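Local coordinates for glyoxalase-related enzyme (Fulvimarina pelagi, PDB 3BQX), which is of unknown function but belongs to the vicinal oxygen chelate (VOC) superfamily and is probably related to glyoxalases, at residues A[11-16]-A[48-53]; A[81-86]-A[121-126]. All blocks are in the same frame, centred on the assembly; numbering follows the deposited sequence.

Contact 1. Residues A[11-16]-A[48-53]; sequences LGIGDL and LATWLV
Leu11 and Thr50 pair in the parallel ladder that joins strands 8-13 and 47-52. The amide of Leu11 gives a nearly straight bond to Ala49 O (2.8 Å, 172° at the hydrogen). Leu11 O then takes the N-H of Trp51, which comes nearly along the C=O axis. Trp51 O accepts Ile13 N at 2.9 Å, with the donor above the carbonyl plane. Ile13 O takes Val53 N in its plane.

Ile13 carries much of the side-chain contact. Its CB branches with CG1 between the backbone N and the carbonyl carbon (chi1 62°). This lays CG1 over the peptide of Trp51, 3.5 Å from Trp51 O. CG2 faces Thr50 CB. At the tip, CD1 lies 3.8 Å from Thr50 CB and also near Thr50 OG1. Ser19 of helix 16-26 covers both residues. Beyond the strand end, Leu16 CD1 presses tightly on Leu52 CD2 at 3.4 Å, the two side chains crossing at about a right angle. Val53 CG2 lies beside the Ile13 backbone. At the other end, Leu11 CD1 meets Leu48 CD1 at 4.1 Å.

Asp15 N-caps the next helix through Ala18 N. Leu11 also pairs with an antiparallel strand of the second subunit, so the sheet runs on across the interface. Such a parallel pair of first and last strands belongs to the βαβββ unit of the VOC fold. Four backbone bonds join the segments, while Gly12 O and Gly14 N bond to His119 and Asp117; apolar branches pack on the helix-facing side and at the strand ends.

Contact 2. Residues A[81-86]-A[121-126]; sequences TEVAPL and WEIAFN
Val83 and Ile123 bring the start of helix 83-92 onto strand 120-125. Apolar side-chain packing carries the contact. The two side chains slide past each other in opposite directions, with Val83 CG1 4.1 Å from Ile123 CG2. With CG1 anti to the backbone N (chi1 -180°), one branch of Val83 meets Ile123 and the other is turned to Phe125. That other branch, CG2, reaches Phe125 CB at 3.8 Å, and these side chains cross at about a right angle. The Phe125 ring leads away from the helix and touches Glu80. One turn on, Leu86 comes across Ile123, also at about a right angle. Its CD2 lies 3.9 Å from Ile123 CG2 and a little farther from Ile123 CD1.

A second group of contacts sets carbon against the backbone. Val83 CG1 lies 3.7 Å from Ile123 O, and Ile123 CG2 approaches Val83 O at 3.9 Å. No hydrogen bond joins the two segments.

The polar bonds lie off the interface. Leu86 N bonds to Glu82 O, and Thr81 OG1 donates to the anti lone pair of Glu82 OE2 at 3.1 Å. Ile123 makes a backbone bond to Gly111 of strand 109-114. Met87 and Leu90 of the helix extend the cover over Ile123. This is helix-on-sheet packing in the second βαβββ unit. With no polar link across it, the join rests on apolar carbon contacts, mostly of methyl groups, in a buried layer.

Overall arrangement
Contact 1 and contact 2 lie on opposite sides of the chain's centre, with their centres 24 Å apart. Each belongs to a different four-stranded mixed sheet, and both sheets have the strand order 1-4-3-2. Contact 1 joins the first and last strands of its sheet. Contact 2 instead sets a helix on the last strand of the other sheet. Contact 1 is partly buried and includes exposed residues near a strand end, whereas the residues that touch in contact 2 are mostly buried. Contact 1 combines backbone hydrogen bonds with apolar packing; contact 2 has no hydrogen bond across it. Tyr23 touches Leu11 and Thr50, and its OH bonds to Trp121 NE1, beside the packing of contact 2.

Contact 1. Residues A[11-16]-A[48-53]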
ATOM      1  N   LEU A  11       6.363   0.253   4.377  1.00  8.50           N
ATOM      2  CA  LEU A  11       5.972   1.169   5.440  1.00  9.67           C
ATOM      3  C   LEU A  11       7.208   1.520   6.239  1.00  9.79           C
ATOM      4  O   LEU A  11       7.965   0.630   6.622  1.00  9.96           O
ATOM      5  CB  LEU A  11       4.952   0.518   6.373  1.00  9.01           C
ATOM      6  CG  LEU A  11       3.674   0.018   5.697  1.00  8.89           C
ATOM      7  CD1 LEU A  11       2.783  -0.679   6.719  1.00 10.43           C
ATOM      8  CD2 LEU A  11       2.951   1.202   5.052  1.00 11.64           C
ATOM      9  N   GLY A  12       7.413   2.811   6.491  1.00  9.66           N
ATOM     10  CA  GLY A  12       8.551   3.239   7.287  1.00 11.62           C
ATOM     11  C   GLY A  12       8.183   3.076   8.749  1.00 12.26           C
ATOM     12  O   GLY A  12       7.112   3.511   9.172  1.00 13.18           O
ATOM     13  N   ILE A  13       9.064   2.451   9.527  1.00 12.94           N
ATOM     14  CA  ILE A  13       8.803   2.214  10.945  1.00 13.97           C
ATOM     15  C   ILE A  13       9.956   2.667  11.836  1.00 14.18           C
ATOM     16  O   ILE A  13      11.058   2.911  11.360  1.00 14.38           O
ATOM     17  CB  ILE A  13       8.527   0.717  11.198  1.00 13.46           C
ATOM     18  CG1 ILE A  13       9.757  -0.109  10.811  1.00 12.37           C
ATOM     19  CG2 ILE A  13       7.302   0.272  10.385  1.00 12.25           C
ATOM     20  CD1 ILE A  13       9.731  -1.536  11.339  1.00 14.35           C
ATOM     21  N   GLY A  14       9.693   2.767  13.135  1.00 15.77           N
ATOM     22  CA  GLY A  14      10.728   3.201  14.056  1.00 18.78           C
ATOM     23  C   GLY A  14      11.379   2.088  14.851  1.00 19.66           C
ATOM     24  O   GLY A  14      12.546   2.195  15.227  1.00 22.17           O
ATOM     25  N   ASP A  15      10.639   1.012  15.101  1.00 20.78           N
ATOM     26  CA  ASP A  15      11.157  -0.108  15.880  1.00 21.55           C
ATOM     27  C   ASP A  15      10.673  -1.450  15.335  1.00 20.63           C
ATOM     28  O   ASP A  15       9.470  -1.715  15.308  1.00 20.34           O
ATOM     29  CB  ASP A  15      10.711   0.036  17.337  1.00 23.15           C
ATOM     30  CG  ASP A  15      11.332  -1.005  18.242  1.00 25.13           C
ATOM     31  OD1 ASP A  15      12.530  -0.868  18.574  1.00 28.50           O
ATOM     32  OD2 ASP A  15      10.624  -1.963  18.618  1.00 25.53           O
ATOM     33  N   LEU A  16      11.609  -2.300  14.919  1.00 20.92           N
ATOM     34  CA  LEU A  16      11.260  -3.609  14.370  1.00 20.52           C
ATOM     35  C   LEU A  16      10.498  -4.528  15.313  1.00 21.57           C
ATOM     36  O   LEU A  16       9.554  -5.201  14.900  1.00 21.12           O
ATOM     37  CB  LEU A  16      12.509  -4.347  13.885  1.00 21.90           C
ATOM     38  CG  LEU A  16      12.827  -4.251  12.395  1.00 21.92           C
ATOM     39  CD1 LEU A  16      13.258  -2.839  12.055  1.00 23.39           C
ATOM     40  CD2 LEU A  16      13.926  -5.243  12.050  1.00 22.22           C
ATOM     41  N   LEU A  48       4.798  -7.089   1.589  1.00  7.27           N
ATOM     42  CA  LEU A  48       4.641  -5.983   2.524  1.00  7.43           C
ATOM     43  C   LEU A  48       5.979  -5.879   3.243  1.00  8.93           C
ATOM     44  O   LEU A  48       6.484  -6.874   3.773  1.00  9.78           O
ATOM     45  CB  LEU A  48       3.531  -6.264   3.550  1.00  7.85           C
ATOM     46  CG  LEU A  48       3.483  -5.295   4.745  1.00  7.53           C
ATOM     47  CD1 LEU A  48       3.062  -3.909   4.277  1.00  9.76           C
ATOM     48  CD2 LEU A  48       2.500  -5.804   5.791  1.00  9.96           C
ATOM     49  N   ALA A  49       6.569  -4.691   3.238  1.00  8.76           N
ATOM     50  CA  ALA A  49       7.842  -4.478   3.905  1.00  8.21           C
ATOM     51  C   ALA A  49       7.713  -3.410   4.969  1.00  8.98           C
ATOM     52  O   ALA A  49       7.007  -2.422   4.775  1.00  9.44           O
ATOM     53  CB  ALA A  49       8.896  -4.052   2.894  1.00  8.99           C
ATOM     54  N   THR A  50       8.368  -3.631   6.107  1.00  7.40           N
ATOM     55  CA  THR A  50       8.408  -2.645   7.189  1.00  8.66           C
ATOM     56  C   THR A  50       9.905  -2.375   7.352  1.00  8.84           C
ATOM     57  O   THR A  50      10.658  -3.226   7.824  1.00 10.06           O
ATOM     58  CB  THR A  50       7.777  -3.180   8.492  1.00  8.22           C
ATOM     59  OG1 THR A  50       8.451  -4.375   8.912  1.00 10.74           O
ATOM     60  CG2 THR A  50       6.312  -3.484   8.271  1.00  8.19           C
ATOM     61  N   TRP A  51      10.318  -1.188   6.919  1.00  9.38           N
ATOM     62  CA  TRP A  51      11.714  -0.763   6.893  1.00 10.05           C
ATOM     63  C   TRP A  51      11.951   0.406   7.843  1.00 11.54           C
ATOM     64  O   TRP A  51      11.139   1.325   7.889  1.00 11.29           O
ATOM     65  CB  TRP A  51      12.009  -0.322   5.458  1.00 10.29           C
ATOM     66  CG  TRP A  51      13.421  -0.315   5.014  1.00 11.61           C
ATOM     67  CD1 TRP A  51      14.507  -0.807   5.681  1.00 12.35           C
ATOM     68  CD2 TRP A  51      13.896   0.125   3.738  1.00 12.40           C
ATOM     69  NE1 TRP A  51      15.630  -0.708   4.888  1.00 12.40           N
ATOM     70  CE2 TRP A  51      15.280  -0.140   3.692  1.00 12.74           C
ATOM     71  CE3 TRP A  51      13.280   0.714   2.623  1.00 12.48           C
ATOM     72  CZ2 TRP A  51      16.064   0.162   2.575  1.00 12.36           C
ATOM     73  CZ3 TRP A  51      14.062   1.013   1.511  1.00 11.87           C
ATOM     74  CH2 TRP A  51      15.439   0.734   1.497  1.00 13.93           C
ATOM     75  N   LEU A  52      13.051   0.382   8.596  1.00 12.10           N
ATOM     76  CA  LEU A  52      13.343   1.499   9.493  1.00 13.28           C
ATOM     77  C   LEU A  52      13.337   2.771   8.648  1.00 13.86           C
ATOM     78  O   LEU A  52      13.949   2.814   7.584  1.00 13.59           O
ATOM     79  CB  LEU A  52      14.713   1.323  10.155  1.00 14.05           C
ATOM     80  CG  LEU A  52      14.791   0.205  11.195  1.00 14.73           C
ATOM     81  CD1 LEU A  52      16.211   0.102  11.730  1.00 16.64           C
ATOM     82  CD2 LEU A  52      13.810   0.488  12.325  1.00 16.23           C
ATOM     83  N   VAL A  53      12.649   3.801   9.133  1.00 14.45           N
ATOM     84  CA  VAL A  53      12.524   5.062   8.404  1.00 16.01           C
ATOM     85  C   VAL A  53      13.836   5.664   7.911  1.00 16.92           C
ATOM     86  O   VAL A  53      13.903   6.154   6.786  1.00 16.35           O
ATOM     87  CB  VAL A  53      11.794   6.125   9.247  1.00 17.99           C
ATOM     88  CG1 VAL A  53      11.481   7.344   8.387  1.00 20.13           C
ATOM     89  CG2 VAL A  53      10.523   5.548   9.825  1.00 20.40           C
TER

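Contact 2. Residues A[81-86]-A[121-126]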
ATOM      1  N   THR A  81     -18.660 -11.457  11.597  1.00 23.99           N
ATOM      2  CA  THR A  81     -18.255 -11.806  12.954  1.00 23.98           C
ATOM      3  C   THR A  81     -16.749 -11.803  13.171  1.00 23.46           C
ATOM      4  O   THR A  81     -16.285 -11.977  14.294  1.00 24.86           O
ATOM      5  CB  THR A  81     -18.767 -13.203  13.352  1.00 24.73           C
ATOM      6  OG1 THR A  81     -18.269 -14.177  12.424  1.00 26.20           O
ATOM      7  CG2 THR A  81     -20.280 -13.234  13.360  1.00 26.29           C
ATOM      8  N   GLU A  82     -15.984 -11.611  12.100  1.00 21.97           N
ATOM      9  CA  GLU A  82     -14.531 -11.611  12.211  1.00 20.31           C
ATOM     10  C   GLU A  82     -13.926 -10.235  12.418  1.00 18.27           C
ATOM     11  O   GLU A  82     -12.799 -10.113  12.896  1.00 18.15           O
ATOM     12  CB  GLU A  82     -13.904 -12.237  10.967  1.00 20.44           C
ATOM     13  CG  GLU A  82     -14.311 -13.667  10.771  1.00 23.55           C
ATOM     14  CD  GLU A  82     -14.198 -14.447  12.057  1.00 25.45           C
ATOM     15  OE1 GLU A  82     -13.063 -14.770  12.468  1.00 24.38           O
ATOM     16  OE2 GLU A  82     -15.252 -14.717  12.668  1.00 25.89           O
ATOM     17  N   VAL A  83     -14.672  -9.198  12.059  1.00 18.64           N
ATOM     18  CA  VAL A  83     -14.166  -7.843  12.184  1.00 17.19           C
ATOM     19  C   VAL A  83     -13.783  -7.455  13.607  1.00 18.45           C
ATOM     20  O   VAL A  83     -12.632  -7.124  13.874  1.00 17.18           O
ATOM     21  CB  VAL A  83     -15.181  -6.820  11.642  1.00 16.51           C
ATOM     22  CG1 VAL A  83     -14.622  -5.410  11.782  1.00 17.10           C
ATOM     23  CG2 VAL A  83     -15.489  -7.122  10.179  1.00 17.32           C
ATOM     24  N   ALA A  84     -14.750  -7.508  14.517  1.00 19.47           N
ATOM     25  CA  ALA A  84     -14.506  -7.143  15.908  1.00 20.04           C
ATOM     26  C   ALA A  84     -13.373  -7.923  16.581  1.00 18.84           C
ATOM     27  O   ALA A  84     -12.483  -7.326  17.188  1.00 19.57           O
ATOM     28  CB  ALA A  84     -15.794  -7.291  16.718  1.00 20.50           C
ATOM     29  N   PRO A  85     -13.402  -9.266  16.501  1.00 20.11           N
ATOM     30  CA  PRO A  85     -12.348 -10.075  17.125  1.00 19.76           C
ATOM     31  C   PRO A  85     -10.941  -9.734  16.633  1.00 19.59           C
ATOM     32  O   PRO A  85     -10.019  -9.581  17.432  1.00 19.29           O
ATOM     33  CB  PRO A  85     -12.752 -11.501  16.770  1.00 21.54           C
ATOM     34  CG  PRO A  85     -14.241 -11.422  16.736  1.00 21.88           C
ATOM     35  CD  PRO A  85     -14.481 -10.128  15.987  1.00 20.52           C
ATOM     36  N   LEU A  86     -10.783  -9.617  15.318  1.00 19.28           N
ATOM     37  CA  LEU A  86      -9.481  -9.294  14.747  1.00 18.94           C
ATOM     38  C   LEU A  86      -9.001  -7.938  15.252  1.00 17.31           C
ATOM     39  O   LEU A  86      -7.843  -7.782  15.632  1.00 16.31           O
ATOM     40  CB  LEU A  86      -9.552  -9.302  13.216  1.00 18.09           C
ATOM     41  CG  LEU A  86      -8.289  -8.848  12.469  1.00 16.52           C
ATOM     42  CD1 LEU A  86      -7.058  -9.559  13.023  1.00 16.07           C
ATOM     43  CD2 LEU A  86      -8.447  -9.130  10.982  1.00 16.96           C
ATOM     44  N   TRP A 121      -4.971   0.948   9.353  1.00 11.04           N
ATOM     45  CA  TRP A 121      -5.505  -0.281   8.802  1.00 10.75           C
ATOM     46  C   TRP A 121      -7.012  -0.302   8.947  1.00 12.13           C
ATOM     47  O   TRP A 121      -7.549   0.022  10.011  1.00 11.94           O
ATOM     48  CB  TRP A 121      -4.952  -1.513   9.526  1.00 11.48           C
ATOM     49  CG  TRP A 121      -3.600  -1.917   9.086  1.00  9.29           C
ATOM     50  CD1 TRP A 121      -2.411  -1.485   9.589  1.00  9.49           C
ATOM     51  CD2 TRP A 121      -3.285  -2.806   8.009  1.00  9.60           C
ATOM     52  NE1 TRP A 121      -1.364  -2.048   8.890  1.00  9.68           N
ATOM     53  CE2 TRP A 121      -1.878  -2.865   7.918  1.00  8.95           C
ATOM     54  CE3 TRP A 121      -4.057  -3.562   7.114  1.00  9.16           C
ATOM     55  CZ2 TRP A 121      -1.221  -3.647   6.963  1.00  8.38           C
ATOM     56  CZ3 TRP A 121      -3.395  -4.342   6.159  1.00  8.55           C
ATOM     57  CH2 TRP A 121      -1.997  -4.376   6.097  1.00 10.30           C
ATOM     58  N   GLU A 122      -7.703  -0.660   7.876  1.00 11.56           N
ATOM     59  CA  GLU A 122      -9.144  -0.800   7.930  1.00 10.28           C
ATOM     60  C   GLU A 122      -9.401  -2.298   7.992  1.00 12.29           C
ATOM     61  O   GLU A 122      -8.823  -3.055   7.214  1.00 11.86           O
ATOM     62  CB  GLU A 122      -9.820  -0.241   6.675  1.00 11.98           C
ATOM     63  CG  GLU A 122     -11.315  -0.581   6.616  1.00 13.94           C
ATOM     64  CD  GLU A 122     -11.988  -0.067   5.365  1.00 15.09           C
ATOM     65  OE1 GLU A 122     -11.276   0.182   4.372  1.00 17.19           O
ATOM     66  OE2 GLU A 122     -13.234   0.067   5.369  1.00 15.16           O
ATOM     67  N   ILE A 123     -10.221  -2.735   8.943  1.00 11.76           N
ATOM     68  CA  ILE A 123     -10.582  -4.141   9.035  1.00 12.68           C
ATOM     69  C   ILE A 123     -12.025  -4.107   8.571  1.00 12.92           C
ATOM     70  O   ILE A 123     -12.874  -3.479   9.204  1.00 13.81           O
ATOM     71  CB  ILE A 123     -10.483  -4.683  10.470  1.00 12.89           C
ATOM     72  CG1 ILE A 123      -9.060  -4.474  11.005  1.00 13.35           C
ATOM     73  CG2 ILE A 123     -10.850  -6.157  10.489  1.00 13.26           C
ATOM     74  CD1 ILE A 123      -7.964  -5.066  10.132  1.00 15.83           C
ATOM     75  N   ALA A 124     -12.304  -4.773   7.462  1.00 12.37           N
ATOM     76  CA  ALA A 124     -13.638  -4.713   6.899  1.00 12.69           C
ATOM     77  C   ALA A 124     -14.238  -6.003   6.394  1.00 13.33           C
ATOM     78  O   ALA A 124     -13.534  -6.929   5.995  1.00 14.15           O
ATOM     79  CB  ALA A 124     -13.646  -3.692   5.758  1.00 16.29           C
ATOM     80  N   PHE A 125     -15.565  -6.034   6.423  1.00 14.63           N
ATOM     81  CA  PHE A 125     -16.336  -7.140   5.889  1.00 14.77           C
ATOM     82  C   PHE A 125     -17.129  -6.506   4.749  1.00 16.63           C
ATOM     83  O   PHE A 125     -18.000  -5.673   4.988  1.00 18.60           O
ATOM     84  CB  PHE A 125     -17.304  -7.716   6.926  1.00 15.43           C
ATOM     85  CG  PHE A 125     -18.304  -8.676   6.342  1.00 16.21           C
ATOM     86  CD1 PHE A 125     -17.882  -9.841   5.709  1.00 16.16           C
ATOM     87  CD2 PHE A 125     -19.666  -8.396   6.392  1.00 16.69           C
ATOM     88  CE1 PHE A 125     -18.803 -10.715   5.128  1.00 17.06           C
ATOM     89  CE2 PHE A 125     -20.595  -9.262   5.815  1.00 18.64           C
ATOM     90  CZ  PHE A 125     -20.164 -10.422   5.183  1.00 18.26           C
ATOM     91  N   ASN A 126     -16.787  -6.859   3.515  1.00 17.23           N
ATOM     92  CA  ASN A 126     -17.475  -6.337   2.339  1.00 19.24           C
ATOM     93  C   ASN A 126     -17.786  -7.542   1.459  1.00 19.09           C
ATOM     94  O   ASN A 126     -16.980  -7.940   0.619  1.00 19.38           O
ATOM     95  CB  ASN A 126     -16.583  -5.360   1.573  1.00 21.19           C
ATOM     96  CG  ASN A 126     -17.335  -4.629   0.480  1.00 23.53           C
ATOM     97  OD1 ASN A 126     -18.224  -5.194  -0.158  1.00 24.56           O
ATOM     98  ND2 ASN A 126     -16.977  -3.371   0.250  1.00 26.11           N
TER